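Local coordinates for ornithine carbamoyltransferase (Gloeobacter violaceus, PDB 3GD5), which probably catalyses the reversible transfer of the carbamoyl group from carbamoyl phosphate to ornithine, giving citrulline in arginine biosynthesis, at residues 52-57 with 107-112. Sequence-based numbering, arbitrary orientation.
Sequences GLVFLK and LAIRTF
Strands 50-55 and 106-110 are the two central strands of the four-stranded parallel sheet in the carbamoyl-phosphate domain, and their C-terminal ends lead to the probable carbamoyl phosphate site, to which Arg110 belongs. Four backbone hydrogen bonds alternate in direction: Ala108 N to Gly52 O, Val54 N to Ala108 O, Arg110 N to Val54 O and, just past the first strand, Leu56 N to Arg110 O (2.8 Å). The first runs nearly along the C=O axis, whereas Arg110 N sits above the carbonyl plane of Val54.

Apolar contacts divide between the sheet faces. On the face packed against helix 60-72, Leu53 CD2 meets Ala108 CB at 3.7 Å, and Phe55 turns CD1 onto Arg110 CB at 3.6 Å. On the face toward helix 114-124, Val54 and Ile109 lie side by side; beyond them the methyls of Leu56 rest on Thr111 CG2, while Thr111 OG1 is hydrogen-bonded to Ala113 O.

Arg110, which probably binds carbamoyl phosphate as in related enzymes, bends at chi2 and chi3 and runs alongside Lys57. A leucine here, without the charge and the flat guanidinium, would probably weaken that binding and deprive the Lys57 chain of the surface it packs on. The two positive charges come close, Lys57 NZ lying 4.6 Å from Arg110 NH2, which may lower the lysine's proton affinity. Lys57 CB lies over one guanidinium face, 3.3 Å from Arg110 NH2; CG anti to the backbone N (chi1 -179°) and a bend at chi2 bring Lys57 CD to the edge of the Phe112 ring, in plane.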
ATOM      1  N   GLY A  52      -5.105  -9.547 -27.800  1.00 35.18           N
ATOM      2  CA  GLY A  52      -5.195  -8.950 -26.485  1.00 34.52           C
ATOM      3  C   GLY A  52      -4.513  -9.868 -25.495  1.00 35.20           C
ATOM      4  O   GLY A  52      -4.633 -11.096 -25.597  1.00 34.87           O
ATOM      5  N   LEU A  53      -3.784  -9.279 -24.552  1.00 33.85           N
ATOM      6  CA  LEU A  53      -3.080 -10.039 -23.532  1.00 35.99           C
ATOM      7  C   LEU A  53      -3.730  -9.756 -22.182  1.00 38.63           C
ATOM      8  O   LEU A  53      -3.668  -8.631 -21.692  1.00 39.67           O
ATOM      9  CB  LEU A  53      -1.616  -9.610 -23.469  1.00 34.00           C
ATOM     10  CG  LEU A  53      -0.842  -9.561 -24.785  1.00 34.74           C
ATOM     11  CD1 LEU A  53       0.502  -8.890 -24.541  1.00 34.85           C
ATOM     12  CD2 LEU A  53      -0.654 -10.971 -25.334  1.00 31.04           C
ATOM     13  N   VAL A  54      -4.366 -10.758 -21.585  1.00 39.03           N
ATOM     14  CA  VAL A  54      -4.982 -10.562 -20.278  1.00 42.21           C
ATOM     15  C   VAL A  54      -4.267 -11.434 -19.254  1.00 41.65           C
ATOM     16  O   VAL A  54      -4.568 -12.615 -19.086  1.00 42.99           O
ATOM     17  CB  VAL A  54      -6.495 -10.882 -20.301  1.00 42.42           C
ATOM     18  CG1 VAL A  54      -6.731 -12.176 -20.994  1.00 46.86           C
ATOM     19  CG2 VAL A  54      -7.048 -10.938 -18.878  1.00 43.31           C
ATOM     20  N   PHE A  55      -3.287 -10.836 -18.593  1.00 42.15           N
ATOM     21  CA  PHE A  55      -2.501 -11.541 -17.595  1.00 44.32           C
ATOM     22  C   PHE A  55      -2.931 -11.147 -16.197  1.00 44.78           C
ATOM     23  O   PHE A  55      -2.673 -10.027 -15.752  1.00 43.65           O
ATOM     24  CB  PHE A  55      -1.013 -11.229 -17.773  1.00 43.62           C
ATOM     25  CG  PHE A  55      -0.471 -11.583 -19.134  1.00 46.78           C
ATOM     26  CD1 PHE A  55      -1.182 -12.431 -19.991  1.00 46.07           C
ATOM     27  CD2 PHE A  55       0.769 -11.104 -19.544  1.00 46.94           C
ATOM     28  CE1 PHE A  55      -0.665 -12.797 -21.230  1.00 46.84           C
ATOM     29  CE2 PHE A  55       1.301 -11.466 -20.786  1.00 49.01           C
ATOM     30  CZ  PHE A  55       0.581 -12.316 -21.632  1.00 47.27           C
ATOM     31  N   LEU A  56      -3.594 -12.067 -15.508  1.00 46.88           N
ATOM     32  CA  LEU A  56      -4.038 -11.814 -14.146  1.00 50.53           C
ATOM     33  C   LEU A  56      -2.825 -11.792 -13.233  1.00 52.09           C
ATOM     34  O   LEU A  56      -2.923 -11.460 -12.057  1.00 54.24           O
ATOM     35  CB  LEU A  56      -5.021 -12.890 -13.686  1.00 50.03           C
ATOM     36  CG  LEU A  56      -6.471 -12.699 -14.133  1.00 50.94           C
ATOM     37  CD1 LEU A  56      -6.564 -12.717 -15.646  1.00 51.51           C
ATOM     38  CD2 LEU A  56      -7.328 -13.796 -13.520  1.00 52.16           C
ATOM     39  N   LYS A  57      -1.681 -12.155 -13.795  1.00 54.75           N
ATOM     40  CA  LYS A  57      -0.417 -12.179 -13.073  1.00 55.97           C
ATOM     41  C   LYS A  57       0.623 -11.714 -14.081  1.00 55.95           C
ATOM     42  O   LYS A  57       0.787 -12.326 -15.140  1.00 56.10           O
ATOM     43  CB  LYS A  57      -0.100 -13.603 -12.611  1.00 57.81           C
ATOM     44  CG  LYS A  57       1.192 -13.745 -11.825  1.00 59.00           C
ATOM     45  CD  LYS A  57       1.026 -13.341 -10.372  1.00 60.13           C
ATOM     46  CE  LYS A  57       2.320 -13.580  -9.597  1.00 61.51           C
ATOM     47  NZ  LYS A  57       2.769 -15.005  -9.685  1.00 61.00           N
ATOM     48  N   LEU A 107      -7.092 -13.780 -27.820  1.00 36.67           N
ATOM     49  CA  LEU A 107      -6.699 -13.536 -26.446  1.00 37.33           C
ATOM     50  C   LEU A 107      -5.679 -14.542 -25.946  1.00 37.46           C
ATOM     51  O   LEU A 107      -5.889 -15.750 -26.020  1.00 38.64           O
ATOM     52  CB  LEU A 107      -7.923 -13.571 -25.524  1.00 35.49           C
ATOM     53  CG  LEU A 107      -9.020 -12.528 -25.764  1.00 36.45           C
ATOM     54  CD1 LEU A 107     -10.200 -12.820 -24.841  1.00 36.74           C
ATOM     55  CD2 LEU A 107      -8.469 -11.126 -25.519  1.00 32.33           C
ATOM     56  N   ALA A 108      -4.560 -14.029 -25.460  1.00 36.54           N
ATOM     57  CA  ALA A 108      -3.520 -14.854 -24.879  1.00 35.99           C
ATOM     58  C   ALA A 108      -3.715 -14.511 -23.410  1.00 37.12           C
ATOM     59  O   ALA A 108      -3.515 -13.353 -23.015  1.00 36.13           O
ATOM     60  CB  ALA A 108      -2.159 -14.402 -25.356  1.00 33.49           C
ATOM     61  N   ILE A 109      -4.121 -15.487 -22.602  1.00 35.97           N
ATOM     62  CA  ILE A 109      -4.368 -15.189 -21.205  1.00 37.57           C
ATOM     63  C   ILE A 109      -3.716 -16.032 -20.117  1.00 39.77           C
ATOM     64  O   ILE A 109      -3.572 -17.249 -20.228  1.00 38.13           O
ATOM     65  CB  ILE A 109      -5.900 -15.088 -20.927  1.00 38.89           C
ATOM     66  CG1 ILE A 109      -6.263 -15.848 -19.661  1.00 38.00           C
ATOM     67  CG2 ILE A 109      -6.701 -15.541 -22.133  1.00 39.54           C
ATOM     68  CD1 ILE A 109      -7.705 -15.729 -19.304  1.00 43.90           C
ATOM     69  N   ARG A 110      -3.340 -15.329 -19.051  1.00 43.16           N
ATOM     70  CA  ARG A 110      -2.701 -15.897 -17.876  1.00 45.87           C
ATOM     71  C   ARG A 110      -3.618 -15.825 -16.664  1.00 46.66           C
ATOM     72  O   ARG A 110      -3.864 -14.739 -16.142  1.00 45.59           O
ATOM     73  CB  ARG A 110      -1.445 -15.108 -17.525  1.00 48.47           C
ATOM     74  CG  ARG A 110      -0.145 -15.695 -17.997  1.00 54.52           C
ATOM     75  CD  ARG A 110       0.912 -15.441 -16.937  1.00 56.27           C
ATOM     76  NE  ARG A 110       0.509 -16.048 -15.671  1.00 59.53           N
ATOM     77  CZ  ARG A 110       1.261 -16.076 -14.574  1.00 61.46           C
ATOM     78  NH1 ARG A 110       2.470 -15.521 -14.568  1.00 59.69           N
ATOM     79  NH2 ARG A 110       0.809 -16.690 -13.487  1.00 62.44           N
ATOM     80  N   THR A 111      -4.126 -16.966 -16.216  1.00 47.20           N
ATOM     81  CA  THR A 111      -4.968 -16.992 -15.019  1.00 49.15           C
ATOM     82  C   THR A 111      -4.353 -18.016 -14.089  1.00 47.52           C
ATOM     83  O   THR A 111      -3.318 -18.603 -14.403  1.00 47.74           O
ATOM     84  CB  THR A 111      -6.424 -17.431 -15.303  1.00 49.45           C
ATOM     85  OG1 THR A 111      -6.424 -18.734 -15.899  1.00 53.08           O
ATOM     86  CG2 THR A 111      -7.114 -16.453 -16.216  1.00 49.84           C
ATOM     87  N   PHE A 112      -4.985 -18.226 -12.945  1.00 48.10           N
ATOM     88  CA  PHE A 112      -4.496 -19.197 -11.983  1.00 50.31           C
ATOM     89  C   PHE A 112      -5.278 -20.487 -12.174  1.00 49.91           C
ATOM     90  O   PHE A 112      -4.707 -21.572 -12.272  1.00 50.65           O
ATOM     91  CB  PHE A 112      -4.677 -18.662 -10.559  1.00 52.33           C
ATOM     92  CG  PHE A 112      -3.941 -17.379 -10.303  1.00 54.70           C
ATOM     93  CD1 PHE A 112      -2.549 -17.349 -10.313  1.00 56.10           C
ATOM     94  CD2 PHE A 112      -4.637 -16.191 -10.103  1.00 55.90           C
ATOM     95  CE1 PHE A 112      -1.853 -16.151 -10.131  1.00 56.95           C
ATOM     96  CE2 PHE A 112      -3.955 -14.987  -9.921  1.00 58.21           C
ATOM     97  CZ  PHE A 112      -2.557 -14.968  -9.937  1.00 57.95           C
TER